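Local coordinates for cell wall surface anchor protein (Streptococcus agalactiae, PDB 4Z1P), which probably acts as an adhesin of the antigen I/II family, displayed on the bacterial cell wall through its C-terminal LPXTG anchor motif, at residues A[225-230]-A[278-283]; A[204-209]-A[299-304]. One frame throughout, in Å; residues are numbered along the deposited sequence.

Contacts 1 and 2 belong to the same C-terminal beta-sandwich and join neighbouring strands in its two facing antiparallel sheets. Contact 2 pairs 204-209 with 299-304 inside a four-stranded sheet; contact 1 pairs 225-230 with 278-283 inside a five-stranded one. Along the chain contact 1 is nested within the loop that contact 2 closes, since strand 204-210 is followed by strand 225-230, and 277-282 precedes 298-306. Their centres lie about 13 Å apart, and the inner faces meet: Tyr278 OH is probably hydrogen-bonded to Asp300 OD2 at 2.6 Å, while Tyr278 CE1 packs on Ile302 CD1. Between them the two pairs tie together segments distant in sequence into one compact domain.

Contact 1. Residues A[225-230]-A[278-283]; sequences YKFVDH and YELAFK
Phe227 and Leu280 form a hydrogen-bonded pair at the middle of two antiparallel strands: Phe227 N donates a hydrogen bond to Leu280 O at 2.8 Å, in the carbonyl plane, and Leu280 N donates one back to Phe227 O. Two residues further along, beyond the non-hydrogen-bonded pair Val228-Glu279, Asp229 and Tyr278 repeat this pair of hydrogen bonds. The face carrying Tyr225, Phe227, Tyr278, Leu280 and Phe282 is buried against strand 298-306 and is the densely packed side. Here the Tyr225 and Phe282 side chains run side by side, CD1 to CD1 at 3.7 Å, with ring planes at 88°. The Tyr225 ring reaches this place with CG anti to the backbone N (chi1 -174°), and its OH is bonded to Trp212 O and Ala298 N. Phe227 CD1 touches Leu280 CD2 at 4.2 Å, and the CB of Asp229 lies 3.9 Å from Tyr278 CD1; Asp229 OD2 bonds to Asn314.

The other face, with Lys226, Glu279 and Ala281, is looser and partly exposed. Lys226 runs out extended and crosses Glu279, giving a long salt bridge of 3.7 Å from NZ to OE2. At the Tyr225 end a water accepts from Tyr225 N and donates to Phe282 O at 2.7 Å. Backbone bonds and buried rings thus join the strands directly, while the outer charge pair, long and with Arg277 sharing Glu279 OE2, probably contributes only weakly.

Contact 2. Residues A[204-209]-A[299-304]; sequences EVTYKL and DDFIVV
A central pair of strands in the four-stranded antiparallel sheet of the C-terminal beta-sandwich brings Tyr207 against Ile302, Val205 against Val304 and Leu209 against Asp300, each a hydrogen-bonded pair. Tyr207 N and Ile302 O are 2.8 Å apart, and Ile302 N returns a bond to Tyr207 O. On the inner face the Leu209 and Ile302 side chains cross at a slant, CD1 to CD1 at 3.7 Å. Val205 CG2 and Val304 CG2 also touch, and the same Val304 methyl lies 3.8 Å from Tyr207 CE2, the two side chains crossing at about a right angle. This face is turned to the second sheet of the sandwich: Leu209 and Asp300 both rest on Phe227 of strand 225-230, while Tyr207 OH bonds to Asp236.

On the opposite face the Phe301 ring has Thr206 CG2 at its edge, in plane, 3.9 Å from CD1. Lys208 lies alongside, CG anti to the backbone N (chi1 179°) and extended beyond, with CG 3.6 Å from Phe301 CE1. Its NZ stays 4.3 Å from Asp299 OD2, too far for a salt bridge; a water donates to that oxygen at 2.8 Å and accepts weakly from NZ, while Asp299 OD1 pairs with Lys246.

Contact 1. Residues A[225-230]-A[278-283]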
loop_
_atom_site.group_PDB
_atom_site.type_symbol
_atom_site.label_atom_id
_atom_site.label_comp_id
_atom_site.label_asym_id
_atom_site.label_seq_id
_atom_site.Cartn_x
_atom_site.Cartn_y
_atom_site.Cartn_z
ATOM N N TYR A 225 -10.744 7.993 8.175
ATOM C CA TYR A 225 -11.205 6.807 8.873
ATOM C C TYR A 225 -12.669 7.083 9.172
ATOM O O TYR A 225 -12.989 7.894 10.028
ATOM C CB TYR A 225 -10.332 6.544 10.107
ATOM C CG TYR A 225 -10.604 5.256 10.871
ATOM C CD1 TYR A 225 -11.779 5.075 11.643
ATOM C CD2 TYR A 225 -9.700 4.207 10.833
ATOM C CE1 TYR A 225 -11.993 3.886 12.316
ATOM C CE2 TYR A 225 -9.893 3.033 11.515
ATOM C CZ TYR A 225 -11.061 2.887 12.278
ATOM O OH TYR A 225 -11.268 1.680 12.945
ATOM N N LYS A 226 -13.586 6.476 8.427
ATOM C CA LYS A 226 -14.960 6.863 8.618
ATOM C C LYS A 226 -15.926 5.781 8.316
ATOM O O LYS A 226 -15.608 4.855 7.584
ATOM C CB LYS A 226 -15.252 8.093 7.792
ATOM C CG LYS A 226 -15.677 7.848 6.403
ATOM C CD LYS A 226 -16.111 9.162 5.749
ATOM C CE LYS A 226 -16.284 8.893 4.281
ATOM N NZ LYS A 226 -16.625 10.084 3.475
ATOM N N PHE A 227 -17.095 5.858 8.952
ATOM C CA PHE A 227 -18.189 4.933 8.706
ATOM C C PHE A 227 -19.330 5.680 8.052
ATOM O O PHE A 227 -19.641 6.774 8.461
ATOM C CB PHE A 227 -18.740 4.381 10.028
ATOM C CG PHE A 227 -17.706 3.812 10.963
ATOM C CD1 PHE A 227 -16.974 4.627 11.818
ATOM C CD2 PHE A 227 -17.546 2.465 11.071
ATOM C CE1 PHE A 227 -16.064 4.085 12.742
ATOM C CE2 PHE A 227 -16.656 1.918 11.996
ATOM C CZ PHE A 227 -15.909 2.730 12.820
ATOM N N VAL A 228 -19.941 5.084 7.030
ATOM C CA VAL A 228 -21.188 5.562 6.446
ATOM C C VAL A 228 -22.253 4.439 6.585
ATOM O O VAL A 228 -22.082 3.342 6.108
ATOM C CB VAL A 228 -21.024 6.005 4.976
ATOM C CG1 VAL A 228 -22.330 6.562 4.444
ATOM C CG2 VAL A 228 -19.912 7.053 4.833
ATOM N N ASP A 229 -23.353 4.698 7.304
ATOM C CA ASP A 229 -24.354 3.645 7.570
ATOM C C ASP A 229 -25.657 4.158 6.955
ATOM O O ASP A 229 -26.082 5.282 7.219
ATOM C CB ASP A 229 -24.470 3.429 9.073
ATOM C CG ASP A 229 -25.309 2.209 9.414
ATOM O OD1 ASP A 229 -26.521 2.185 9.039
ATOM O OD2 ASP A 229 -24.739 1.275 9.991
ATOM N N HIS A 230 -26.331 3.337 6.175
ATOM C CA HIS A 230 -27.578 3.789 5.546
ATOM C C HIS A 230 -28.633 3.090 6.374
ATOM O O HIS A 230 -28.771 1.862 6.357
ATOM C CB HIS A 230 -27.605 3.416 4.080
ATOM C CG HIS A 230 -26.261 3.566 3.443
ATOM N ND1 HIS A 230 -25.241 2.645 3.638
ATOM C CD2 HIS A 230 -25.738 4.568 2.695
ATOM C CE1 HIS A 230 -24.158 3.060 3.010
ATOM N NE2 HIS A 230 -24.433 4.216 2.428
ATOM N N TYR A 278 -26.262 8.150 7.736
ATOM C CA TYR A 278 -25.427 8.483 8.885
ATOM C C TYR A 278 -23.930 8.438 8.482
ATOM O O TYR A 278 -23.552 7.581 7.696
ATOM C CB TYR A 278 -25.681 7.388 9.918
ATOM C CG TYR A 278 -24.753 7.386 11.092
ATOM C CD1 TYR A 278 -23.544 6.714 11.031
ATOM C CD2 TYR A 278 -25.049 8.079 12.258
ATOM C CE1 TYR A 278 -22.666 6.712 12.073
ATOM C CE2 TYR A 278 -24.160 8.063 13.336
ATOM C CZ TYR A 278 -22.972 7.359 13.230
ATOM O OH TYR A 278 -22.110 7.289 14.270
ATOM N N GLU A 279 -23.106 9.368 8.972
ATOM C CA GLU A 279 -21.658 9.247 8.793
ATOM C C GLU A 279 -21.013 9.668 10.048
ATOM O O GLU A 279 -21.408 10.697 10.649
ATOM C CB GLU A 279 -21.174 10.122 7.655
ATOM C CG GLU A 279 -19.667 10.210 7.589
ATOM C CD GLU A 279 -19.256 11.230 6.574
ATOM O OE1 GLU A 279 -18.623 12.224 6.990
ATOM O OE2 GLU A 279 -19.604 11.024 5.402
ATOM N N LEU A 280 -20.047 8.883 10.478
ATOM C CA LEU A 280 -19.157 9.289 11.522
ATOM C C LEU A 280 -17.730 9.303 10.949
ATOM O O LEU A 280 -17.238 8.261 10.427
ATOM C CB LEU A 280 -19.242 8.349 12.698
ATOM C CG LEU A 280 -18.348 8.800 13.873
ATOM C CD1 LEU A 280 -18.845 8.347 15.247
ATOM C CD2 LEU A 280 -16.882 8.405 13.697
ATOM N N ALA A 281 -17.053 10.445 11.059
ATOM C CA ALA A 281 -15.742 10.617 10.418
ATOM C C ALA A 281 -14.763 11.159 11.380
ATOM O O ALA A 281 -15.052 12.136 12.113
ATOM C CB ALA A 281 -15.831 11.526 9.186
ATOM N N PHE A 282 -13.588 10.538 11.406
ATOM C CA PHE A 282 -12.510 11.095 12.182
ATOM C C PHE A 282 -11.897 12.295 11.497
ATOM O O PHE A 282 -11.773 12.376 10.269
ATOM C CB PHE A 282 -11.448 10.041 12.479
ATOM C CG PHE A 282 -11.784 9.206 13.656
ATOM C CD1 PHE A 282 -12.666 8.153 13.549
ATOM C CD2 PHE A 282 -11.231 9.494 14.908
ATOM C CE1 PHE A 282 -12.966 7.353 14.658
ATOM C CE2 PHE A 282 -11.562 8.747 16.023
ATOM C CZ PHE A 282 -12.427 7.660 15.911
ATOM N N LYS A 283 -11.551 13.266 12.307
ATOM C CA LYS A 283 -10.921 14.469 11.794
ATOM C C LYS A 283 -9.487 14.198 11.330
ATOM O O LYS A 283 -8.642 13.583 12.046
ATOM C CB LYS A 283 -10.833 15.493 12.907
ATOM C CG LYS A 283 -12.157 15.988 13.462
ATOM C CD LYS A 283 -11.860 16.694 14.773
ATOM C CE LYS A 283 -12.734 17.893 15.031
ATOM N NZ LYS A 283 -14.089 17.420 15.373
HETATM O O HOH W 1 -12.104 10.511 8.379
#

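Contact 2. Residues A[204-209]-A[299-304]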
loop_
_atom_site.group_PDB
_atom_site.type_symbol
_atom_site.label_atom_id
_atom_site.label_comp_id
_atom_site.label_asym_id
_atom_site.label_seq_id
_atom_site.Cartn_x
_atom_site.Cartn_y
_atom_site.Cartn_z
ATOM N N GLU A 204 -35.472 0.054 21.769
ATOM C CA GLU A 204 -34.207 0.508 21.212
ATOM C C GLU A 204 -33.361 -0.716 20.830
ATOM O O GLU A 204 -33.377 -1.718 21.521
ATOM C CB GLU A 204 -33.458 1.381 22.215
ATOM C CG GLU A 204 -34.290 2.631 22.527
ATOM C CD GLU A 204 -33.668 3.592 23.472
ATOM O OE1 GLU A 204 -34.444 4.458 23.940
ATOM O OE2 GLU A 204 -32.447 3.518 23.714
ATOM N N VAL A 205 -32.555 -0.556 19.785
ATOM C CA VAL A 205 -31.520 -1.532 19.473
ATOM C C VAL A 205 -30.289 -0.716 19.092
ATOM O O VAL A 205 -30.396 0.450 18.597
ATOM C CB VAL A 205 -31.903 -2.510 18.281
ATOM C CG1 VAL A 205 -33.249 -3.163 18.498
ATOM C CG2 VAL A 205 -31.871 -1.846 16.912
ATOM N N THR A 206 -29.149 -1.354 19.266
ATOM C CA THR A 206 -27.873 -0.701 18.978
ATOM C C THR A 206 -27.147 -1.417 17.839
ATOM O O THR A 206 -26.863 -2.593 17.951
ATOM C CB THR A 206 -27.005 -0.766 20.223
ATOM O OG1 THR A 206 -27.640 0.009 21.251
ATOM C CG2 THR A 206 -25.567 -0.154 19.997
ATOM N N TYR A 207 -26.821 -0.694 16.775
ATOM C CA TYR A 207 -25.884 -1.215 15.784
ATOM C C TYR A 207 -24.447 -1.001 16.220
ATOM O O TYR A 207 -24.037 0.101 16.606
ATOM C CB TYR A 207 -26.161 -0.569 14.439
ATOM C CG TYR A 207 -27.568 -0.897 13.965
ATOM C CD1 TYR A 207 -27.955 -2.203 13.761
ATOM C CD2 TYR A 207 -28.488 0.123 13.712
ATOM C CE1 TYR A 207 -29.230 -2.526 13.324
ATOM C CE2 TYR A 207 -29.790 -0.159 13.293
ATOM C CZ TYR A 207 -30.168 -1.479 13.135
ATOM O OH TYR A 207 -31.402 -1.713 12.738
ATOM N N LYS A 208 -23.666 -2.078 16.167
ATOM C CA LYS A 208 -22.253 -1.999 16.437
ATOM C C LYS A 208 -21.465 -2.105 15.096
ATOM O O LYS A 208 -21.586 -3.107 14.395
ATOM C CB LYS A 208 -21.834 -3.121 17.367
ATOM C CG LYS A 208 -20.338 -3.087 17.663
ATOM C CD LYS A 208 -19.927 -4.247 18.538
ATOM C CE LYS A 208 -18.458 -4.113 18.900
ATOM N NZ LYS A 208 -17.925 -5.412 19.393
ATOM N N LEU A 209 -20.723 -1.051 14.767
ATOM C CA LEU A 209 -19.826 -1.034 13.623
ATOM C C LEU A 209 -18.421 -1.216 14.129
ATOM O O LEU A 209 -17.906 -0.363 14.827
ATOM C CB LEU A 209 -19.979 0.244 12.886
ATOM C CG LEU A 209 -21.433 0.515 12.468
ATOM C CD1 LEU A 209 -21.491 1.795 11.693
ATOM C CD2 LEU A 209 -22.133 -0.618 11.663
ATOM N N ASP A 299 -14.609 1.436 17.496
ATOM C CA ASP A 299 -15.932 0.904 17.276
ATOM C C ASP A 299 -16.958 2.046 17.453
ATOM O O ASP A 299 -16.721 2.987 18.246
ATOM C CB ASP A 299 -16.215 -0.209 18.275
ATOM C CG ASP A 299 -15.392 -1.460 18.045
ATOM O OD1 ASP A 299 -14.969 -1.735 16.900
ATOM O OD2 ASP A 299 -15.158 -2.190 19.017
ATOM N N ASP A 300 -18.034 1.994 16.670
ATOM C CA ASP A 300 -19.087 2.992 16.689
ATOM C C ASP A 300 -20.401 2.256 16.988
ATOM O O ASP A 300 -20.697 1.196 16.388
ATOM C CB ASP A 300 -19.184 3.685 15.337
ATOM C CG ASP A 300 -20.164 4.848 15.325
ATOM O OD1 ASP A 300 -20.558 5.330 16.407
ATOM O OD2 ASP A 300 -20.535 5.281 14.203
ATOM N N PHE A 301 -21.171 2.803 17.919
ATOM C CA PHE A 301 -22.393 2.194 18.396
ATOM C C PHE A 301 -23.486 3.204 18.053
ATOM O O PHE A 301 -23.417 4.329 18.516
ATOM C CB PHE A 301 -22.309 2.025 19.877
ATOM C CG PHE A 301 -21.329 0.995 20.312
ATOM C CD1 PHE A 301 -21.700 -0.332 20.379
ATOM C CD2 PHE A 301 -19.996 1.335 20.551
ATOM C CE1 PHE A 301 -20.772 -1.330 20.776
ATOM C CE2 PHE A 301 -19.086 0.368 20.983
ATOM C CZ PHE A 301 -19.465 -0.974 21.079
ATOM N N ILE A 302 -24.417 2.803 17.197
ATOM C CA ILE A 302 -25.522 3.629 16.758
ATOM C C ILE A 302 -26.829 3.161 17.401
ATOM O O ILE A 302 -27.270 2.055 17.184
ATOM C CB ILE A 302 -25.670 3.579 15.245
ATOM C CG1 ILE A 302 -24.448 4.094 14.576
ATOM C CG2 ILE A 302 -26.838 4.416 14.792
ATOM C CD1 ILE A 302 -24.348 3.616 13.134
ATOM N N VAL A 303 -27.446 4.002 18.216
ATOM C CA VAL A 303 -28.631 3.507 18.893
ATOM C C VAL A 303 -29.851 4.110 18.212
ATOM O O VAL A 303 -29.868 5.277 17.820
ATOM C CB VAL A 303 -28.524 3.529 20.457
ATOM C CG1 VAL A 303 -27.213 4.092 20.992
ATOM C CG2 VAL A 303 -29.783 3.951 21.154
ATOM N N VAL A 304 -30.828 3.253 17.984
ATOM C CA VAL A 304 -31.993 3.639 17.241
ATOM C C VAL A 304 -33.209 3.080 17.997
ATOM O O VAL A 304 -33.079 2.185 18.833
ATOM C CB VAL A 304 -32.009 3.097 15.773
ATOM C CG1 VAL A 304 -30.793 3.578 15.012
ATOM C CG2 VAL A 304 -32.170 1.591 15.720
HETATM O O HOH W 2 -14.704 -4.908 18.601
#